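Local coordinates for CigR Protein (Salmonella enterica subsp. enterica serovar Typhimurium, PDB 4EW5), which is a putative inner membrane protein whose role this structure alone does not show, represented by its C-terminal domain, seen with a second copy in what may be a dimer, at the interface of chains A and B. Coordinates in Å, arbitrary orientation; residue numbers count along the deposited sequence, not the author numbering. Chains: chain A/B, CigR Protein.

Contact 1: the interface of chains A and B. Residues chain A 12, 15-16, 19, 67, 74, 95; chain B 11-16, 19.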
loop_
_atom_site.group_PDB
_atom_site.type_symbol
_atom_site.label_atom_id
_atom_site.label_comp_id
_atom_site.label_asym_id
_atom_site.label_seq_id
_atom_site.Cartn_x
_atom_site.Cartn_y
_atom_site.Cartn_z
ATOM N N GLU A 12 0.769 3.480 4.372
ATOM C CA GLU A 12 0.067 2.663 3.388
ATOM C C GLU A 12 0.005 3.361 2.017
ATOM O O GLU A 12 0.067 2.722 0.971
ATOM C CB GLU A 12 -1.309 2.271 3.914
ATOM C CG GLU A 12 -1.268 1.461 5.187
ATOM C CD GLU A 12 -1.163 2.336 6.497
ATOM O OE1 GLU A 12 -1.206 3.652 6.478
ATOM O OE2 GLU A 12 -1.036 1.692 7.580
ATOM N N ILE A 15 3.484 2.745 0.456
ATOM C CA ILE A 15 3.553 1.366 -0.072
ATOM C C ILE A 15 2.782 1.207 -1.379
ATOM O O ILE A 15 3.273 0.585 -2.330
ATOM C CB ILE A 15 3.137 0.334 0.983
ATOM C CG1 ILE A 15 4.112 0.379 2.128
ATOM C CG2 ILE A 15 3.104 -1.086 0.373
ATOM C CD1 ILE A 15 3.736 -0.407 3.419
ATOM N N SER A 16 1.583 1.765 -1.436
ATOM C CA SER A 16 0.715 1.688 -2.567
ATOM C C SER A 16 1.270 2.383 -3.788
ATOM O O SER A 16 1.254 1.823 -4.880
ATOM C CB SER A 16 -0.662 2.288 -2.280
ATOM O OG SER A 16 -1.332 1.602 -1.292
ATOM N N VAL A 19 4.432 0.260 -5.216
ATOM C CA VAL A 19 4.165 -0.943 -6.042
ATOM C C VAL A 19 3.491 -0.572 -7.391
ATOM O O VAL A 19 3.818 -1.137 -8.445
ATOM C CB VAL A 19 3.332 -2.014 -5.279
ATOM C CG1 VAL A 19 1.913 -1.548 -4.989
ATOM C CG2 VAL A 19 3.357 -3.300 -6.135
ATOM N N PRO A 67 -5.495 -4.882 -6.428
ATOM C CA PRO A 67 -6.709 -5.483 -5.858
ATOM C C PRO A 67 -7.942 -5.366 -6.720
ATOM O O PRO A 67 -8.140 -4.377 -7.470
ATOM C CB PRO A 67 -6.931 -4.696 -4.534
ATOM C CG PRO A 67 -5.612 -4.156 -4.207
ATOM C CD PRO A 67 -4.943 -3.841 -5.570
ATOM N N TRP A 74 -9.790 -0.166 -12.081
ATOM C CA TRP A 74 -8.634 0.719 -12.050
ATOM C C TRP A 74 -8.497 1.364 -13.449
ATOM O O TRP A 74 -8.685 0.665 -14.477
ATOM C CB TRP A 74 -7.389 -0.077 -11.734
ATOM C CG TRP A 74 -7.307 -0.494 -10.304
ATOM C CD1 TRP A 74 -7.559 -1.740 -9.757
ATOM C CD2 TRP A 74 -6.978 0.366 -9.183
ATOM N NE1 TRP A 74 -7.371 -1.738 -8.420
ATOM C CE2 TRP A 74 -7.000 -0.493 -7.999
ATOM C CE3 TRP A 74 -6.612 1.703 -9.051
ATOM C CZ2 TRP A 74 -6.705 -0.019 -6.755
ATOM C CZ3 TRP A 74 -6.303 2.146 -7.787
ATOM C CH2 TRP A 74 -6.342 1.302 -6.669
ATOM N N ILE A 95 -4.085 7.190 -6.617
ATOM C CA ILE A 95 -2.631 7.121 -6.402
ATOM C C ILE A 95 -1.969 7.960 -7.439
ATOM O O ILE A 95 -1.910 7.629 -8.626
ATOM C CB ILE A 95 -2.169 5.655 -6.503
ATOM C CG1 ILE A 95 -3.017 4.823 -5.545
ATOM C CG2 ILE A 95 -0.685 5.499 -6.232
ATOM C CD1 ILE A 95 -2.847 3.332 -5.734
ATOM N N VAL B 11 -8.579 0.892 0.571
ATOM C CA VAL B 11 -7.880 0.374 -0.618
ATOM C C VAL B 11 -6.353 0.356 -0.373
ATOM O O VAL B 11 -5.676 -0.635 -0.673
ATOM C CB VAL B 11 -8.253 1.189 -1.873
ATOM C CG1 VAL B 11 -7.295 0.809 -3.062
ATOM C CG2 VAL B 11 -9.768 0.980 -2.181
ATOM N N GLU B 12 -5.823 1.432 0.197
ATOM C CA GLU B 12 -4.363 1.452 0.398
ATOM C C GLU B 12 -3.903 0.393 1.400
ATOM O O GLU B 12 -2.763 -0.118 1.286
ATOM C CB GLU B 12 -3.912 2.855 0.786
ATOM C CG GLU B 12 -3.993 3.778 -0.436
ATOM C CD GLU B 12 -3.531 5.199 -0.184
ATOM O OE1 GLU B 12 -3.417 5.618 1.007
ATOM O OE2 GLU B 12 -3.329 5.911 -1.222
ATOM N N SER B 13 -4.736 0.101 2.414
ATOM C CA SER B 13 -4.423 -0.976 3.356
ATOM C C SER B 13 -4.431 -2.333 2.622
ATOM O O SER B 13 -3.619 -3.181 2.884
ATOM C CB SER B 13 -5.422 -1.010 4.510
ATOM O OG SER B 13 -5.471 0.210 5.213
ATOM N N ASP B 14 -5.347 -2.518 1.689
ATOM C CA ASP B 14 -5.455 -3.787 0.918
ATOM C C ASP B 14 -4.228 -3.915 0.010
ATOM O O ASP B 14 -3.662 -5.030 -0.144
ATOM C CB ASP B 14 -6.692 -3.812 0.029
ATOM C CG ASP B 14 -8.006 -3.915 0.845
ATOM O OD1 ASP B 14 -7.971 -4.501 1.991
ATOM O OD2 ASP B 14 -9.019 -3.478 0.278
ATOM N N ILE B 15 -3.845 -2.808 -0.631
ATOM C CA ILE B 15 -2.649 -2.842 -1.476
ATOM C C ILE B 15 -1.405 -3.217 -0.640
ATOM O O ILE B 15 -0.609 -4.125 -0.994
ATOM C CB ILE B 15 -2.421 -1.572 -2.284
ATOM C CG1 ILE B 15 -3.615 -1.341 -3.262
ATOM C CG2 ILE B 15 -1.049 -1.646 -2.991
ATOM C CD1 ILE B 15 -3.577 0.068 -3.824
ATOM N N SER B 16 -1.270 -2.556 0.501
ATOM C CA SER B 16 -0.130 -2.773 1.389
ATOM C C SER B 16 -0.082 -4.180 1.926
ATOM O O SER B 16 0.992 -4.784 1.999
ATOM C CB SER B 16 -0.146 -1.782 2.571
ATOM O OG SER B 16 -0.127 -0.475 2.118
ATOM N N VAL B 19 1.146 -6.449 -1.013
ATOM C CA VAL B 19 2.600 -6.261 -1.298
ATOM C C VAL B 19 3.337 -7.047 -0.218
ATOM O O VAL B 19 4.158 -7.853 -0.534
ATOM C CB VAL B 19 2.994 -4.780 -1.184
ATOM C CG1 VAL B 19 4.526 -4.660 -1.089
ATOM C CG2 VAL B 19 2.438 -4.010 -2.381
#
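Two copies of helix 11-26 cross at this apolar helix-helix contact, close to the two-fold axis of what may be a dimer. Apolar packing carries it, with B:Ile15 at the centre. That side chain holds CG1 anti to the carbonyl carbon (chi1 -62°) and runs on extended, so its branches spread over several groups. B:Ile15 CG1 lies 3.6 Å from CG of A:Pro67, whose ring it crosses at about a right angle. B:Ile15 CG2 sits 3.6 Å from CG1 of A:Val19. B:Ile15 CD1 meets A:Ile95 CD1 end to end at 3.9 Å. A:Val19 and B:Val19 reach toward each other tip to tip in different rotamers: A:Val19 has CG1 in the crowded position between backbone N and carbonyl carbon (chi1 67°), and this CG1 and CB both lie 3.6 Å from B:Val19 CG2, which stands anti to its own carbonyl carbon. Further out, CH2 and CZ2 of A:Trp74 meet B:Val11 CG1 tip to tip. The Ser16 hydroxyls bond within their own helices. B:Ser16 OG bonds B:Glu12 O at 2.8 Å, from above the carbonyl plane, and A:Ser16 does the same to A:Glu12. With its hydroxyl so engaged, A:Ser16 OG rests 3.5 Å from B:Ile15 CB.

Contact 2: the interface of chains A and B. Residues chain A 2-3; chain B 63-64, 66-68, 73-74.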
loop_
_atom_site.group_PDB
_atom_site.type_symbol
_atom_site.label_atom_id
_atom_site.label_comp_id
_atom_site.label_asym_id
_atom_site.label_seq_id
_atom_site.Cartn_x
_atom_site.Cartn_y
_atom_site.Cartn_z
ATOM N N ARG A 2 16.804 1.593 0.114
ATOM C CA ARG A 2 15.342 1.809 0.277
ATOM C C ARG A 2 14.978 3.291 0.106
ATOM O O ARG A 2 15.813 4.208 0.329
ATOM C CB ARG A 2 14.945 1.297 1.661
ATOM C CG ARG A 2 15.285 -0.186 1.840
ATOM C CD ARG A 2 15.397 -0.544 3.292
ATOM N NE ARG A 2 14.190 -0.229 4.053
ATOM C CZ ARG A 2 14.106 -0.316 5.376
ATOM N NH1 ARG A 2 12.982 0.000 5.992
ATOM N NH2 ARG A 2 15.135 -0.695 6.110
ATOM N N LYS A 3 13.746 3.536 -0.284
ATOM C CA LYS A 3 13.268 4.899 -0.471
ATOM C C LYS A 3 12.970 5.489 0.881
ATOM O O LYS A 3 12.133 4.949 1.602
ATOM C CB LYS A 3 12.001 4.899 -1.329
ATOM C CG LYS A 3 11.120 6.111 -1.157
ATOM C CD LYS A 3 10.651 6.746 -2.452
ATOM C CE LYS A 3 10.776 8.279 -2.287
ATOM N NZ LYS A 3 11.459 8.913 -3.453
ATOM N N LEU B 63 13.133 -6.557 3.573
ATOM C CA LEU B 63 13.194 -5.237 4.202
ATOM C C LEU B 63 13.696 -4.241 3.176
ATOM O O LEU B 63 13.296 -3.090 3.191
ATOM C CB LEU B 63 14.135 -5.302 5.402
ATOM C CG LEU B 63 14.229 -4.072 6.303
ATOM C CD1 LEU B 63 12.837 -3.716 6.880
ATOM C CD2 LEU B 63 15.275 -4.308 7.379
ATOM N N GLY B 64 14.553 -4.709 2.274
ATOM C CA GLY B 64 15.013 -3.927 1.152
ATOM C C GLY B 64 13.962 -3.443 0.189
ATOM O O GLY B 64 14.256 -2.553 -0.612
ATOM N N LEU B 66 10.808 -2.507 1.434
ATOM C CA LEU B 66 9.836 -1.776 2.203
ATOM C C LEU B 66 10.346 -0.327 2.338
ATOM O O LEU B 66 11.534 -0.093 2.324
ATOM C CB LEU B 66 9.728 -2.387 3.603
ATOM C CG LEU B 66 9.115 -3.797 3.599
ATOM C CD1 LEU B 66 9.243 -4.388 5.028
ATOM C CD2 LEU B 66 7.649 -3.699 3.170
ATOM N N PRO B 67 9.441 0.616 2.449
ATOM C CA PRO B 67 9.882 2.012 2.721
ATOM C C PRO B 67 10.733 2.155 3.952
ATOM O O PRO B 67 10.580 1.407 4.956
ATOM C CB PRO B 67 8.579 2.792 2.891
ATOM C CG PRO B 67 7.463 1.818 2.772
ATOM C CD PRO B 67 8.004 0.408 2.705
ATOM N N TYR B 68 11.636 3.132 3.929
ATOM C CA TYR B 68 12.440 3.444 5.105
ATOM C C TYR B 68 12.037 4.791 5.729
ATOM O O TYR B 68 11.944 5.804 5.057
ATOM C CB TYR B 68 13.900 3.516 4.722
ATOM C CG TYR B 68 14.833 4.075 5.773
ATOM C CD1 TYR B 68 15.206 3.307 6.865
ATOM C CD2 TYR B 68 15.386 5.362 5.649
ATOM C CE1 TYR B 68 16.051 3.812 7.855
ATOM C CE2 TYR B 68 16.296 5.860 6.607
ATOM C CZ TYR B 68 16.634 5.056 7.683
ATOM O OH TYR B 68 17.456 5.481 8.678
ATOM N N GLU B 73 11.710 1.289 12.480
ATOM C CA GLU B 73 12.010 0.130 11.647
ATOM C C GLU B 73 10.899 -0.925 11.746
ATOM O O GLU B 73 10.138 -0.945 12.678
ATOM C CB GLU B 73 13.342 -0.539 11.978
ATOM C CG GLU B 73 13.883 -1.476 10.847
ATOM C CD GLU B 73 14.005 -0.815 9.447
ATOM O OE1 GLU B 73 12.969 -0.614 8.778
ATOM O OE2 GLU B 73 15.158 -0.547 8.942
ATOM N N TRP B 74 10.799 -1.700 10.673
ATOM C CA TRP B 74 9.900 -2.778 10.536
ATOM C C TRP B 74 10.397 -3.963 11.321
ATOM O O TRP B 74 11.606 -4.281 11.295
ATOM C CB TRP B 74 9.810 -3.140 9.067
ATOM C CG TRP B 74 9.189 -2.102 8.194
ATOM C CD1 TRP B 74 9.833 -1.214 7.339
ATOM C CD2 TRP B 74 7.753 -1.825 8.004
ATOM N NE1 TRP B 74 8.909 -0.416 6.704
ATOM C CE2 TRP B 74 7.669 -0.715 7.074
ATOM C CE3 TRP B 74 6.591 -2.316 8.570
ATOM C CZ2 TRP B 74 6.463 -0.167 6.690
ATOM C CZ3 TRP B 74 5.354 -1.778 8.150
ATOM C CH2 TRP B 74 5.296 -0.713 7.251
#
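An N-terminal arm of chain A inserts its arginine into a pocket formed by the end of helix 60-63, the following loop and the start of strand 72-77 of chain B. The A:Arg2 side chain bends at chi3 (57°), and its guanidinium meets B:Glu73 tip to tip. NH1 and NH2 of A:Arg2 grip the carboxylate end-on. NH2 of A:Arg2 makes a salt bridge of 2.8 Å to OE2 of B:Glu73. NH1 of A:Arg2 gives a hydrogen bond of 2.9 Å to B:Glu73 OE1. Each oxygen uses its syn lone pair, and the two planes are nearly coplanar (28° apart). B:Glu73 OE1 also takes the backbone N-H of B:Trp74 on its anti lone pair, which would help fix the carboxylate's rotation. Main-chain carbonyls finish the edge. NH1 of A:Arg2 gives a bond of 3.0 Å to B:Pro67 O, and NE gives a longer one of 3.2 Å to B:Leu66 O, both from above the carbonyl planes. B:Pro67 O is shared with the indole N-H of B:Trp74, NE1, which approaches in the carbonyl plane and in its own ring plane. B:Leu63 CG and B:Tyr68 CB lie over opposite faces of the guanidinium, each toward the rim. These carbonyls and the carboxylate would favour a cationic guanidinium. Next along the arm, A:Lys3 O accepts the N-H of B:Tyr68 at 3.0 Å, tying the arm to the loop that leads from helix 60-63 into strand 72-77.

Contact 3: the interface of chains A and B. Residues chain A 3-8, 11, 14; chain B 68-70, 72, 83, 92.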
loop_
_atom_site.group_PDB
_atom_site.type_symbol
_atom_site.label_atom_id
_atom_site.label_comp_id
_atom_site.label_asym_id
_atom_site.label_seq_id
_atom_site.Cartn_x
_atom_site.Cartn_y
_atom_site.Cartn_z
ATOM N N LYS A 3 13.746 3.536 -0.284
ATOM C CA LYS A 3 13.268 4.899 -0.471
ATOM C C LYS A 3 12.970 5.489 0.881
ATOM O O LYS A 3 12.133 4.949 1.602
ATOM C CB LYS A 3 12.001 4.899 -1.329
ATOM C CG LYS A 3 11.120 6.111 -1.157
ATOM C CD LYS A 3 10.651 6.746 -2.452
ATOM C CE LYS A 3 10.776 8.279 -2.287
ATOM N NZ LYS A 3 11.459 8.913 -3.453
ATOM N N ASN A 4 13.659 6.594 1.190
ATOM C CA ASN A 4 13.438 7.385 2.394
ATOM C C ASN A 4 12.076 8.069 2.343
ATOM O O ASN A 4 11.820 8.962 1.509
ATOM C CB ASN A 4 14.555 8.422 2.549
ATOM C CG ASN A 4 14.417 9.249 3.830
ATOM O OD1 ASN A 4 13.409 9.154 4.520
ATOM N ND2 ASN A 4 15.411 10.014 4.148
ATOM N N GLY A 5 11.168 7.622 3.206
ATOM C CA GLY A 5 9.778 8.097 3.166
ATOM C C GLY A 5 9.568 9.253 4.167
ATOM O O GLY A 5 8.468 9.718 4.349
ATOM N N GLY A 6 10.626 9.695 4.807
ATOM C CA GLY A 6 10.550 10.790 5.783
ATOM C C GLY A 6 9.738 10.387 7.008
ATOM O O GLY A 6 10.054 9.413 7.686
ATOM N N LYS A 7 8.722 11.167 7.304
ATOM C CA LYS A 7 7.841 10.875 8.443
ATOM C C LYS A 7 6.852 9.819 8.006
ATOM O O LYS A 7 6.310 9.924 6.942
ATOM C CB LYS A 7 7.068 12.119 8.900
ATOM C CG LYS A 7 7.931 13.069 9.710
ATOM C CD LYS A 7 7.123 14.110 10.505
ATOM C CE LYS A 7 6.602 15.269 9.634
ATOM N NZ LYS A 7 6.786 16.593 10.340
ATOM N N PRO A 8 6.599 8.820 8.855
ATOM C CA PRO A 8 5.658 7.739 8.481
ATOM C C PRO A 8 4.238 8.193 8.737
ATOM O O PRO A 8 3.531 7.538 9.482
ATOM C CB PRO A 8 6.039 6.586 9.406
ATOM C CG PRO A 8 6.647 7.270 10.624
ATOM C CD PRO A 8 7.283 8.556 10.118
ATOM N N VAL A 11 1.894 5.696 5.685
ATOM C CA VAL A 11 2.751 4.576 5.289
ATOM C C VAL A 11 2.054 3.718 4.203
ATOM O O VAL A 11 2.660 3.261 3.206
ATOM C CB VAL A 11 3.042 3.717 6.540
ATOM C CG1 VAL A 11 3.619 2.355 6.113
ATOM C CG2 VAL A 11 3.915 4.480 7.575
ATOM N N ASP A 14 2.392 5.312 0.882
ATOM C CA ASP A 14 3.751 5.159 0.357
ATOM C C ASP A 14 3.889 3.748 -0.289
ATOM O O ASP A 14 4.425 3.575 -1.359
ATOM C CB ASP A 14 4.820 5.314 1.403
ATOM C CG ASP A 14 4.875 6.715 2.001
ATOM O OD1 ASP A 14 4.276 7.635 1.434
ATOM O OD2 ASP A 14 5.379 6.843 3.112
ATOM N N TYR B 68 11.636 3.132 3.929
ATOM C CA TYR B 68 12.440 3.444 5.105
ATOM C C TYR B 68 12.037 4.791 5.729
ATOM O O TYR B 68 11.944 5.804 5.057
ATOM C CB TYR B 68 13.900 3.516 4.722
ATOM C CG TYR B 68 14.833 4.075 5.773
ATOM C CD1 TYR B 68 15.206 3.307 6.865
ATOM C CD2 TYR B 68 15.386 5.362 5.649
ATOM C CE1 TYR B 68 16.051 3.812 7.855
ATOM C CE2 TYR B 68 16.296 5.860 6.607
ATOM C CZ TYR B 68 16.634 5.056 7.683
ATOM O OH TYR B 68 17.456 5.481 8.678
ATOM N N TYR B 69 11.870 4.789 7.028
ATOM C CA TYR B 69 11.519 5.998 7.754
ATOM C C TYR B 69 12.539 6.189 8.889
ATOM O O TYR B 69 12.580 5.443 9.870
ATOM C CB TYR B 69 10.146 5.848 8.391
ATOM C CG TYR B 69 9.065 5.561 7.373
ATOM C CD1 TYR B 69 8.594 6.574 6.547
ATOM C CD2 TYR B 69 8.594 4.252 7.187
ATOM C CE1 TYR B 69 7.627 6.341 5.587
ATOM C CE2 TYR B 69 7.609 3.998 6.256
ATOM C CZ TYR B 69 7.138 5.044 5.456
ATOM O OH TYR B 69 6.240 4.775 4.503
ATOM N N PRO B 70 13.367 7.232 8.782
ATOM C CA PRO B 70 14.433 7.401 9.767
ATOM C C PRO B 70 13.891 7.437 11.154
ATOM O O PRO B 70 12.900 8.178 11.388
ATOM C CB PRO B 70 15.035 8.756 9.397
ATOM C CG PRO B 70 14.664 8.939 7.956
ATOM C CD PRO B 70 13.357 8.261 7.750
ATOM N N TYR B 72 12.644 4.752 12.718
ATOM C CA TYR B 72 11.631 3.696 12.828
ATOM C C TYR B 72 12.187 2.472 12.127
ATOM O O TYR B 72 13.034 2.587 11.241
ATOM C CB TYR B 72 10.350 4.074 12.073
ATOM C CG TYR B 72 9.671 5.310 12.580
ATOM C CD1 TYR B 72 10.030 6.548 12.119
ATOM C CD2 TYR B 72 8.665 5.221 13.492
ATOM C CE1 TYR B 72 9.420 7.728 12.617
ATOM C CE2 TYR B 72 8.039 6.378 14.012
ATOM C CZ TYR B 72 8.446 7.630 13.583
ATOM O OH TYR B 72 7.777 8.757 14.009
ATOM N N LEU B 83 5.724 -1.513 11.891
ATOM C CA LEU B 83 6.636 -0.391 11.959
ATOM C C LEU B 83 6.605 0.144 13.359
ATOM O O LEU B 83 5.570 0.545 13.816
ATOM C CB LEU B 83 6.221 0.673 10.948
ATOM C CG LEU B 83 7.246 1.830 10.735
ATOM C CD1 LEU B 83 8.532 1.312 10.087
ATOM C CD2 LEU B 83 6.648 2.984 9.963
ATOM N N THR B 92 3.765 2.196 15.131
ATOM C CA THR B 92 3.407 3.254 14.213
ATOM C C THR B 92 2.558 2.799 13.032
ATOM O O THR B 92 1.694 3.523 12.637
ATOM C CB THR B 92 4.706 3.943 13.735
ATOM O OG1 THR B 92 5.439 4.296 14.919
ATOM C CG2 THR B 92 4.420 5.187 12.899
HETATM O O HOH W 1 11.384 9.823 10.087
#
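B:Tyr69 swings its ring beside its own backbone N (chi1 -59°, chi2 -75°), and A:Asp14 holds CG anti to the carbonyl carbon (chi1 -65°), so that phenol and carboxylate meet tip to tip. The B:Tyr69 OH donates to OD2 of A:Asp14 at 2.6 Å, on the anti lone pair, with ring and carboxylate nearly coplanar. A:Gly6 O lies at the edge of the B:Tyr69 ring, in its plane, while CB of A:Pro8 packs over one face of that ring, 3.9 Å from the centroid. A:Pro8 is wedged between two tyrosines: its CG stands over the face of B:Tyr72, 3.5 Å from that centroid. B:Leu83 CD2 and B:Thr92 CG2 close in around the proline, the leucine methyl also touching A:Val11 CG2. Beside this apolar wedge the backbones pair. A:Asn4 and B:Tyr68 form a parallel beta bridge, in which A:Gly5 N donates to B:Tyr68 O at 2.7 Å, nearly straight and almost along the C=O axis. The amide oxygen OD1 of A:Asn4 accepts from A:Gly6 N at 2.8 Å, bracing the glycine turn, and also rests on CD of B:Pro70, the two side chains crossing at about a right angle. Water 1 links A:Gly6 O, 2.8 Å away, with B:Pro70 O. Together the bridge, the wedged proline and the phenol fasten the extended segment before helix 11-26 to the partner's loop 68-70 and neighbouring strands, which would steady a dimer if one forms.

Contacts 2 and 3 lie side by side, the centres of their C-alpha atoms about 7 Å apart, and share A:Lys3 and B:Tyr68; together they form one continuous docking track for the N-terminal segment of chain A. Contact 1 is about 16 Å from each of them, again between C-alpha centres. Helix 11-26 connects the areas, since its first turns serve both contact 1 and contact 3, and residues 67 and 74 act in contact 1 from chain A and in contact 2 from chain B. The two-fold would repeat the arm on the other side of a helical core, a pattern consistent with a dimer.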